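Local coordinates for glucoamylase (Thermoanaerobacterium thermosaccharolyticum, PDB 1LF6), which hydrolyses terminal alpha-1,4-linked glucose units one after another from the non-reducing ends of glucan chains, releasing beta-D-glucose, at residues Glu530-Ser535 against Arg575-Gly580; Leu598-Thr603 against Glu636-Asp641; Gly631-Glu636 against Ala649-Trp654. One frame throughout, in Å; residues are numbered along the deposited sequence.

How the interactions relate
All three contacts lie in the family 15 catalytic region. Along the chain, interaction 1 closes before the other two open, while interactions 2 and 3 cross, their segments alternating and sharing Glu636. The centres of the first two contacts are about 13 Å apart, those of the last two about 11 Å. Interaction 1 meets interaction 2 where Arg575 NE lies 3.3 Å from Trp599 CZ2; Pro600 CG of interaction 2 rests 3.2 Å from Ser635 O of interaction 3. Interactions 1 and 3 do not touch. Together they flank the probable active site: Asp533 and Arg575 approach the likely catalytic Glu435 and Glu438, while Gln637 and Glu636 lie about 4 Å, side chain to side chain, from Trp325, a probable substrate-binding residue.

Interaction 1. Residues Glu530-Ser535 against Arg575-Gly580; sequences EIVDPS and RYNHDG
Asn577 reaches across to Val532 with its amide oxygen: OD1 accepts the backbone N of Val532 at 2.8 Å, in the plane of the side-chain carbonyl and with an N-H...O angle of 159°. The other branch of the amide, ND2, lies 3.6 Å from Val532 CG2, while the side chains of Asn577 and Ile531 slide past each other in opposite directions. Ile531 runs beside Tyr576, both pointing the same way, with Ile531 CG2 4.1 Å from Tyr576 CB. Further out, Ile531 CD1 meets the edge of the His578 ring, 3.8 Å from CD2. A water ties NE2 of that ring to Glu530 OE1, and Glu530 OE2 bonds to the backbone N of Asp527.

Asp533 has CG anti to the backbone N (chi1 -176°), which carries CG to 2.9 Å from Arg575 O. OD1 and OD2 follow as two further close approaches to that oxygen, acceptor to acceptor and not bonds. The group is held instead by Ser535 and Trp437: Ser535 N donates to Asp533 OD1 in an Asx turn, Ser535 OG adds a second bond to Asp533 OD1 at 2.6 Å from the same face, and Trp437 NE1 bonds to OD2.

These are loops lining the probable active site of a family 15 (alpha/alpha)-barrel glucoamylase: the side chain of Asp533 comes within about 5 Å of that of Glu435, the likely proton acceptor.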
loop_
_atom_site.group_PDB
_atom_site.type_symbol
_atom_site.label_atom_id
_atom_site.label_comp_id
_atom_site.label_asym_id
_atom_site.label_seq_id
_atom_site.Cartn_x
_atom_site.Cartn_y
_atom_site.Cartn_z
ATOM N N GLU A 530 -30.282 0.296 -10.925
ATOM C CA GLU A 530 -29.419 0.793 -11.998
ATOM C C GLU A 530 -27.951 0.497 -11.699
ATOM O O GLU A 530 -27.093 0.634 -12.571
ATOM C CB GLU A 530 -29.534 2.316 -12.147
ATOM C CG GLU A 530 -30.899 2.889 -12.495
ATOM C CD GLU A 530 -30.849 4.406 -12.603
ATOM O OE1 GLU A 530 -30.127 4.915 -13.486
ATOM O OE2 GLU A 530 -31.520 5.099 -11.803
ATOM N N ILE A 531 -27.664 0.101 -10.466
ATOM C CA ILE A 531 -26.279 -0.126 -10.057
ATOM C C ILE A 531 -25.830 -1.570 -9.894
ATOM O O ILE A 531 -26.375 -2.306 -9.066
ATOM C CB ILE A 531 -26.001 0.596 -8.720
ATOM C CG1 ILE A 531 -26.599 2.013 -8.756
ATOM C CG2 ILE A 531 -24.515 0.636 -8.445
ATOM C CD1 ILE A 531 -26.024 2.928 -9.833
ATOM N N VAL A 532 -24.837 -1.973 -10.685
ATOM C CA VAL A 532 -24.282 -3.321 -10.586
ATOM C C VAL A 532 -22.840 -3.207 -10.097
ATOM O O VAL A 532 -22.201 -2.165 -10.260
ATOM C CB VAL A 532 -24.348 -4.097 -11.935
ATOM C CG1 VAL A 532 -25.801 -4.360 -12.290
ATOM C CG2 VAL A 532 -23.640 -3.332 -13.046
ATOM N N ASP A 533 -22.337 -4.278 -9.492
ATOM C CA ASP A 533 -21.003 -4.292 -8.892
ATOM C C ASP A 533 -20.404 -5.698 -9.043
ATOM O O ASP A 533 -21.029 -6.686 -8.664
ATOM C CB ASP A 533 -21.176 -3.925 -7.412
ATOM C CG ASP A 533 -19.866 -3.796 -6.662
ATOM O OD1 ASP A 533 -18.938 -4.592 -6.916
ATOM O OD2 ASP A 533 -19.781 -2.902 -5.789
ATOM N N PRO A 534 -19.183 -5.808 -9.596
ATOM C CA PRO A 534 -18.564 -7.128 -9.769
ATOM C C PRO A 534 -18.327 -7.888 -8.466
ATOM O O PRO A 534 -18.008 -9.078 -8.488
ATOM C CB PRO A 534 -17.268 -6.811 -10.507
ATOM C CG PRO A 534 -16.969 -5.424 -10.095
ATOM C CD PRO A 534 -18.306 -4.749 -10.122
ATOM N N SER A 535 -18.495 -7.201 -7.339
ATOM C CA SER A 535 -18.306 -7.809 -6.027
ATOM C C SER A 535 -19.247 -8.985 -5.795
ATOM O O SER A 535 -19.020 -9.795 -4.896
ATOM C CB SER A 535 -18.525 -6.769 -4.920
ATOM O OG SER A 535 -17.579 -5.717 -5.011
ATOM N N ARG A 575 -15.610 -0.577 -10.168
ATOM C CA ARG A 575 -16.213 -1.165 -8.968
ATOM C C ARG A 575 -17.737 -1.228 -9.112
ATOM O O ARG A 575 -18.380 -2.122 -8.570
ATOM C CB ARG A 575 -15.882 -0.327 -7.735
ATOM C CG ARG A 575 -14.413 -0.018 -7.553
ATOM C CD ARG A 575 -14.268 1.260 -6.730
ATOM N NE ARG A 575 -14.251 1.039 -5.303
ATOM C CZ ARG A 575 -14.529 1.973 -4.397
ATOM N NH1 ARG A 575 -14.477 1.677 -3.106
ATOM N NH2 ARG A 575 -14.892 3.187 -4.775
ATOM N N TYR A 576 -18.302 -0.255 -9.826
ATOM C CA TYR A 576 -19.750 -0.172 -10.071
ATOM C C TYR A 576 -20.021 1.054 -10.935
ATOM O O TYR A 576 -19.176 1.944 -11.021
ATOM C CB TYR A 576 -20.524 -0.068 -8.748
ATOM C CG TYR A 576 -20.101 1.086 -7.861
ATOM C CD1 TYR A 576 -20.588 2.380 -8.075
ATOM C CD2 TYR A 576 -19.195 0.890 -6.818
ATOM C CE1 TYR A 576 -20.182 3.445 -7.277
ATOM C CE2 TYR A 576 -18.781 1.955 -6.012
ATOM C CZ TYR A 576 -19.279 3.225 -6.249
ATOM O OH TYR A 576 -18.863 4.275 -5.464
ATOM N N ASN A 577 -21.186 1.109 -11.575
ATOM C CA ASN A 577 -21.506 2.251 -12.433
ATOM C C ASN A 577 -21.586 3.543 -11.635
ATOM O O ASN A 577 -22.118 3.563 -10.525
ATOM C CB ASN A 577 -22.851 2.057 -13.153
ATOM C CG ASN A 577 -23.342 0.634 -13.116
ATOM O OD1 ASN A 577 -23.547 0.062 -12.046
ATOM N ND2 ASN A 577 -23.543 0.049 -14.297
ATOM N N HIS A 578 -21.054 4.613 -12.217
ATOM C CA HIS A 578 -21.069 5.945 -11.618
ATOM C C HIS A 578 -20.132 6.132 -10.433
ATOM O O HIS A 578 -20.276 7.079 -9.660
ATOM C CB HIS A 578 -22.501 6.317 -11.226
ATOM C CG HIS A 578 -23.485 6.138 -12.340
ATOM N ND1 HIS A 578 -23.402 6.838 -13.523
ATOM C CD2 HIS A 578 -24.546 5.305 -12.470
ATOM C CE1 HIS A 578 -24.368 6.446 -14.336
ATOM N NE2 HIS A 578 -25.076 5.516 -13.721
ATOM N N ASP A 579 -19.170 5.228 -10.295
ATOM C CA ASP A 579 -18.197 5.317 -9.213
ATOM C C ASP A 579 -17.447 6.630 -9.416
ATOM O O ASP A 579 -17.025 6.946 -10.530
ATOM C CB ASP A 579 -17.235 4.125 -9.285
ATOM C CG ASP A 579 -16.178 4.145 -8.188
ATOM O OD1 ASP A 579 -16.239 5.013 -7.292
ATOM O OD2 ASP A 579 -15.284 3.272 -8.225
ATOM N N GLY A 580 -17.291 7.408 -8.349
ATOM C CA GLY A 580 -16.593 8.674 -8.483
ATOM C C GLY A 580 -15.247 8.729 -7.787
ATOM O O GLY A 580 -14.579 9.756 -7.823
HETATM O O HOH W 1 -27.365 4.375 -14.651
#

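Interaction 2. Residues Leu598-Thr603 against Glu636-Asp641; sequences LWPLLT and EQVWED
Leu598 and Val638 form a single antiparallel bridge, a hydrogen-bonded pair that fastens the approach to helix 600-612 to the loop between helices 618-627 and 653-668. Val638 N gives to Leu598 O at 2.8 Å, and Leu598 N returns a longer bond to Val638 O at 3.2 Å.

Beside the bridge, Trp599 offers one indole face to two neighbouring side chains, each making a CH-pi contact over it. Glu636, its CG anti to the backbone N (chi1 172°), sets that CG 3.5 Å from the centroid of the six-membered ring, and its carboxylate lies only 6° from parallel with the indole. Gln637 makes the second CH-pi contact with its CG, 3.7 Å from the centroid of the five-membered ring, its amide plane tilted by 13°. The two polar ends are joined by Gln637 NE2 donating to Glu636 OE2 at 2.9 Å, while Glu636 OE1 bonds to Tyr337 OH. With an alanine in place of Trp599, loss of the indole would probably open a gap under Glu636 CG and Gln637 CG and take away the flat surface they lie on. Glu636 O also sits over this face and accepts from a water, 2.6 Å away, that in turn accepts from Leu601 N in the first turn of the helix. At the other end, Leu598 CD2 packs 3.6 Å from Glu640 CA.

Around this, Pro600 and Val638 both lean on Phe627 of helix 618-627, Leu598 rests on Val565 and Thr567 of strand 564-567, and Leu601 meets Trp654 of helix 653-668.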
loop_
_atom_site.group_PDB
_atom_site.type_symbol
_atom_site.label_atom_id
_atom_site.label_comp_id
_atom_site.label_asym_id
_atom_site.label_seq_id
_atom_site.Cartn_x
_atom_site.Cartn_y
_atom_site.Cartn_z
ATOM N N LEU A 598 -10.413 1.901 -13.455
ATOM C CA LEU A 598 -10.325 0.441 -13.475
ATOM C C LEU A 598 -9.443 -0.131 -12.372
ATOM O O LEU A 598 -8.371 0.392 -12.094
ATOM C CB LEU A 598 -9.809 -0.021 -14.839
ATOM C CG LEU A 598 -10.799 -0.189 -16.002
ATOM C CD1 LEU A 598 -12.020 0.687 -15.830
ATOM C CD2 LEU A 598 -10.075 0.125 -17.306
ATOM N N TRP A 599 -9.898 -1.220 -11.763
ATOM C CA TRP A 599 -9.154 -1.853 -10.684
ATOM C C TRP A 599 -8.542 -3.188 -11.077
ATOM O O TRP A 599 -9.254 -4.171 -11.289
ATOM C CB TRP A 599 -10.062 -2.069 -9.468
ATOM C CG TRP A 599 -10.445 -0.804 -8.744
ATOM C CD1 TRP A 599 -10.953 0.339 -9.292
ATOM C CD2 TRP A 599 -10.384 -0.579 -7.332
ATOM N NE1 TRP A 599 -11.215 1.261 -8.310
ATOM C CE2 TRP A 599 -10.875 0.725 -7.096
ATOM C CE3 TRP A 599 -9.962 -1.352 -6.243
ATOM C CZ2 TRP A 599 -10.955 1.276 -5.810
ATOM C CZ3 TRP A 599 -10.043 -0.805 -4.963
ATOM C CH2 TRP A 599 -10.538 0.501 -4.760
ATOM N N PRO A 600 -7.208 -3.247 -11.193
ATOM C CA PRO A 600 -6.640 -4.547 -11.560
ATOM C C PRO A 600 -7.080 -5.607 -10.542
ATOM O O PRO A 600 -7.119 -6.799 -10.845
ATOM C CB PRO A 600 -5.124 -4.291 -11.563
ATOM C CG PRO A 600 -4.952 -2.924 -10.931
ATOM C CD PRO A 600 -6.200 -2.180 -11.286
ATOM N N LEU A 601 -7.419 -5.160 -9.336
ATOM C CA LEU A 601 -7.896 -6.071 -8.293
ATOM C C LEU A 601 -9.098 -6.846 -8.833
ATOM O O LEU A 601 -9.203 -8.051 -8.638
ATOM C CB LEU A 601 -8.326 -5.284 -7.047
ATOM C CG LEU A 601 -9.156 -6.020 -5.984
ATOM C CD1 LEU A 601 -8.366 -7.183 -5.400
ATOM C CD2 LEU A 601 -9.552 -5.042 -4.884
ATOM N N LEU A 602 -10.001 -6.144 -9.513
ATOM C CA LEU A 602 -11.191 -6.774 -10.060
ATOM C C LEU A 602 -10.883 -7.668 -11.258
ATOM O O LEU A 602 -11.676 -8.543 -11.607
ATOM C CB LEU A 602 -12.231 -5.710 -10.415
ATOM C CG LEU A 602 -12.657 -4.936 -9.161
ATOM C CD1 LEU A 602 -13.708 -3.892 -9.516
ATOM C CD2 LEU A 602 -13.187 -5.927 -8.117
ATOM N N THR A 603 -9.738 -7.446 -11.894
ATOM C CA THR A 603 -9.326 -8.285 -13.016
ATOM C C THR A 603 -8.943 -9.625 -12.392
ATOM O O THR A 603 -9.268 -10.688 -12.914
ATOM C CB THR A 603 -8.097 -7.700 -13.741
ATOM O OG1 THR A 603 -8.472 -6.493 -14.413
ATOM C CG2 THR A 603 -7.552 -8.704 -14.762
ATOM N N GLU A 636 -3.902 0.557 -7.234
ATOM C CA GLU A 636 -5.301 0.317 -6.941
ATOM C C GLU A 636 -6.121 0.512 -8.218
ATOM O O GLU A 636 -7.061 -0.241 -8.487
ATOM C CB GLU A 636 -5.760 1.305 -5.871
ATOM C CG GLU A 636 -7.251 1.312 -5.595
ATOM C CD GLU A 636 -7.633 2.402 -4.618
ATOM O OE1 GLU A 636 -7.539 2.163 -3.398
ATOM O OE2 GLU A 636 -8.004 3.504 -5.081
ATOM N N GLN A 637 -5.745 1.514 -9.011
ATOM C CA GLN A 637 -6.465 1.833 -10.241
ATOM C C GLN A 637 -5.573 2.144 -11.440
ATOM O O GLN A 637 -4.455 2.629 -11.276
ATOM C CB GLN A 637 -7.371 3.047 -10.001
ATOM C CG GLN A 637 -8.367 2.887 -8.870
ATOM C CD GLN A 637 -9.199 4.134 -8.657
ATOM O OE1 GLN A 637 -9.737 4.705 -9.607
ATOM N NE2 GLN A 637 -9.313 4.561 -7.408
ATOM N N VAL A 638 -6.094 1.876 -12.641
ATOM C CA VAL A 638 -5.399 2.154 -13.897
ATOM C C VAL A 638 -6.363 2.850 -14.865
ATOM O O VAL A 638 -7.584 2.695 -14.758
ATOM C CB VAL A 638 -4.873 0.857 -14.586
ATOM C CG1 VAL A 638 -3.860 0.157 -13.683
ATOM C CG2 VAL A 638 -6.036 -0.064 -14.925
ATOM N N TRP A 639 -5.811 3.614 -15.808
ATOM C CA TRP A 639 -6.614 4.339 -16.798
ATOM C C TRP A 639 -7.234 3.411 -17.836
ATOM O O TRP A 639 -6.655 2.378 -18.184
ATOM C CB TRP A 639 -5.754 5.380 -17.522
ATOM C CG TRP A 639 -5.242 6.473 -16.646
ATOM C CD1 TRP A 639 -4.004 6.563 -16.081
ATOM C CD2 TRP A 639 -5.945 7.659 -16.268
ATOM N NE1 TRP A 639 -3.888 7.738 -15.379
ATOM C CE2 TRP A 639 -5.067 8.431 -15.479
ATOM C CE3 TRP A 639 -7.234 8.146 -16.521
ATOM C CZ2 TRP A 639 -5.435 9.665 -14.939
ATOM C CZ3 TRP A 639 -7.598 9.378 -15.980
ATOM C CH2 TRP A 639 -6.698 10.121 -15.198
ATOM N N GLU A 640 -8.403 3.788 -18.347
ATOM C CA GLU A 640 -9.094 2.977 -19.347
ATOM C C GLU A 640 -8.412 2.980 -20.712
ATOM O O GLU A 640 -8.401 1.963 -21.400
ATOM C CB GLU A 640 -10.531 3.461 -19.573
ATOM C CG GLU A 640 -11.423 3.535 -18.361
ATOM C CD GLU A 640 -11.370 4.885 -17.687
ATOM O OE1 GLU A 640 -12.402 5.287 -17.108
ATOM O OE2 GLU A 640 -10.304 5.539 -17.727
ATOM N N ASP A 641 -7.848 4.119 -21.102
ATOM C CA ASP A 641 -7.223 4.227 -22.418
ATOM C C ASP A 641 -5.850 3.578 -22.570
ATOM O O ASP A 641 -5.546 3.007 -23.613
ATOM C CB ASP A 641 -7.155 5.707 -22.842
ATOM C CG ASP A 641 -6.256 6.537 -21.947
ATOM O OD1 ASP A 641 -6.033 6.138 -20.788
ATOM O OD2 ASP A 641 -5.785 7.597 -22.403
HETATM O O HOH W 2 -6.260 -2.678 -7.865
#

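Interaction 3. Residues Gly631-Glu636 against Ala649-Trp654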
loop_
_atom_site.group_PDB
_atom_site.type_symbol
_atom_site.label_atom_id
_atom_site.label_comp_id
_atom_site.label_asym_id
_atom_site.label_seq_id
_atom_site.Cartn_x
_atom_site.Cartn_y
_atom_site.Cartn_z
ATOM N N GLY A 631 8.457 -1.421 -11.648
ATOM C CA GLY A 631 8.951 -1.964 -10.394
ATOM C C GLY A 631 8.187 -3.188 -9.914
ATOM O O GLY A 631 8.442 -3.698 -8.817
ATOM N N GLY A 632 7.253 -3.664 -10.733
ATOM C CA GLY A 632 6.461 -4.824 -10.366
ATOM C C GLY A 632 5.380 -4.466 -9.359
ATOM O O GLY A 632 4.818 -5.337 -8.701
ATOM N N ILE A 633 5.080 -3.177 -9.243
ATOM C CA ILE A 633 4.074 -2.705 -8.301
ATOM C C ILE A 633 2.732 -2.477 -8.981
ATOM O O ILE A 633 2.646 -1.845 -10.039
ATOM C CB ILE A 633 4.570 -1.421 -7.589
ATOM C CG1 ILE A 633 5.688 -1.808 -6.607
ATOM C CG2 ILE A 633 3.412 -0.694 -6.893
ATOM C CD1 ILE A 633 6.340 -0.651 -5.890
ATOM N N ILE A 634 1.689 -3.037 -8.373
ATOM C CA ILE A 634 0.333 -2.927 -8.891
ATOM C C ILE A 634 -0.413 -1.844 -8.119
ATOM O O ILE A 634 -0.452 -1.848 -6.885
ATOM C CB ILE A 634 -0.443 -4.263 -8.745
ATOM C CG1 ILE A 634 0.331 -5.399 -9.433
ATOM C CG2 ILE A 634 -1.837 -4.130 -9.353
ATOM C CD1 ILE A 634 -0.293 -6.782 -9.236
ATOM N N SER A 635 -1.004 -0.915 -8.857
ATOM C CA SER A 635 -1.751 0.167 -8.240
ATOM C C SER A 635 -3.192 -0.254 -8.004
ATOM O O SER A 635 -3.646 -1.283 -8.496
ATOM C CB SER A 635 -1.730 1.412 -9.137
ATOM O OG SER A 635 -2.489 1.197 -10.317
ATOM N N GLU A 636 -3.902 0.557 -7.234
ATOM C CA GLU A 636 -5.301 0.317 -6.941
ATOM C C GLU A 636 -6.121 0.512 -8.218
ATOM O O GLU A 636 -7.061 -0.241 -8.487
ATOM C CB GLU A 636 -5.760 1.305 -5.871
ATOM C CG GLU A 636 -7.251 1.312 -5.595
ATOM C CD GLU A 636 -7.633 2.402 -4.618
ATOM O OE1 GLU A 636 -7.539 2.163 -3.398
ATOM O OE2 GLU A 636 -8.004 3.504 -5.081
ATOM N N ALA A 649 -3.570 4.801 -4.903
ATOM C CA ALA A 649 -2.647 4.110 -4.022
ATOM C C ALA A 649 -1.882 3.004 -4.754
ATOM O O ALA A 649 -2.407 2.352 -5.658
ATOM C CB ALA A 649 -3.414 3.513 -2.835
ATOM N N SER A 650 -0.626 2.827 -4.361
ATOM C CA SER A 650 0.234 1.780 -4.905
ATOM C C SER A 650 1.473 1.712 -4.016
ATOM O O SER A 650 2.017 2.732 -3.603
ATOM C CB SER A 650 0.648 2.085 -6.340
ATOM O OG SER A 650 1.765 2.948 -6.356
ATOM N N PRO A 651 1.913 0.496 -3.676
ATOM C CA PRO A 651 1.272 -0.769 -4.065
ATOM C C PRO A 651 -0.014 -1.036 -3.285
ATOM O O PRO A 651 -0.076 -0.761 -2.086
ATOM C CB PRO A 651 2.356 -1.811 -3.758
ATOM C CG PRO A 651 3.122 -1.190 -2.620
ATOM C CD PRO A 651 3.225 0.261 -3.052
ATOM N N LEU A 652 -1.046 -1.550 -3.958
ATOM C CA LEU A 652 -2.289 -1.891 -3.262
ATOM C C LEU A 652 -2.065 -3.334 -2.830
ATOM O O LEU A 652 -2.124 -4.256 -3.646
ATOM C CB LEU A 652 -3.515 -1.799 -4.185
ATOM C CG LEU A 652 -4.861 -2.062 -3.495
ATOM C CD1 LEU A 652 -5.129 -0.971 -2.462
ATOM C CD2 LEU A 652 -5.990 -2.092 -4.505
ATOM N N ASN A 653 -1.787 -3.518 -1.546
ATOM C CA ASN A 653 -1.495 -4.838 -1.006
ATOM C C ASN A 653 -2.528 -5.912 -1.314
ATOM O O ASN A 653 -2.171 -7.054 -1.600
ATOM C CB ASN A 653 -1.244 -4.729 0.500
ATOM C CG ASN A 653 0.009 -3.921 0.815
ATOM O OD1 ASN A 653 0.923 -3.830 -0.013
ATOM N ND2 ASN A 653 0.068 -3.344 2.008
ATOM N N TRP A 654 -3.802 -5.547 -1.270
ATOM C CA TRP A 654 -4.873 -6.484 -1.572
ATOM C C TRP A 654 -4.758 -6.976 -3.025
ATOM O O TRP A 654 -4.995 -8.161 -3.313
ATOM C CB TRP A 654 -6.216 -5.790 -1.319
ATOM C CG TRP A 654 -7.442 -6.617 -1.547
ATOM C CD1 TRP A 654 -7.506 -7.938 -1.897
ATOM C CD2 TRP A 654 -8.793 -6.153 -1.483
ATOM N NE1 TRP A 654 -8.819 -8.323 -2.060
ATOM C CE2 TRP A 654 -9.628 -7.245 -1.811
ATOM C CE3 TRP A 654 -9.381 -4.917 -1.179
ATOM C CZ2 TRP A 654 -11.021 -7.134 -1.845
ATOM C CZ3 TRP A 654 -10.761 -4.807 -1.215
ATOM C CH2 TRP A 654 -11.567 -5.910 -1.545
HETATM O O HOH W 3 -6.237 5.386 -4.248
#
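Two backbone hydrogen bonds join Ile634-Glu636 to Ala649-Leu652: Leu652 N gives to Ile634 O at 3.0 Å with an N-H...O angle of 168°, and Glu636 N gives to Ala649 O at 2.8 Å, both donors standing nearly in line with the carbonyl they meet. Between them the chains come close enough for Ser650 CB to lie 3.6 Å from Ser635 CA. Pro651, preceded by a cis peptide, has no N-H; the donor here is Leu652 N, at the N-cap of helix 653-668.

Ile633 brings its CG2 branch against CB and CA of Pro651. This methyl meets Pro651 CB at 3.5 Å, tighter than usual for two carbons, and the two side chains pass at a slant. Leu652 has CG anti to the backbone N (chi1 -176°), which turns CG toward Glu636. Its CD2 lies 3.5 Å from Glu636 CA and also packs against CB and CG of the same residue. At the polar end of the glutamate, OE1 bonds to Tyr337 OH, and a water lies 2.7 Å from Glu636 OE2; the same water accepts from Ala649 N at 2.8 Å, adding a third link between the segments.

Ser635 OG bonds close by to Gln637 O, while Ser650 OG binds the loop before strand 39-42, at Ala35 O and Lys37 N. All the touching residues are buried. Within the contact, Ile634 O, Ala649 O, Glu636 OE2 and the N-H groups of Glu636, Ala649 and Leu652 find partners, and Pro651 and Leu652 pack just ahead of helix 653-668. This implies a buried anchor for the start of that helix, resting on few direct bonds.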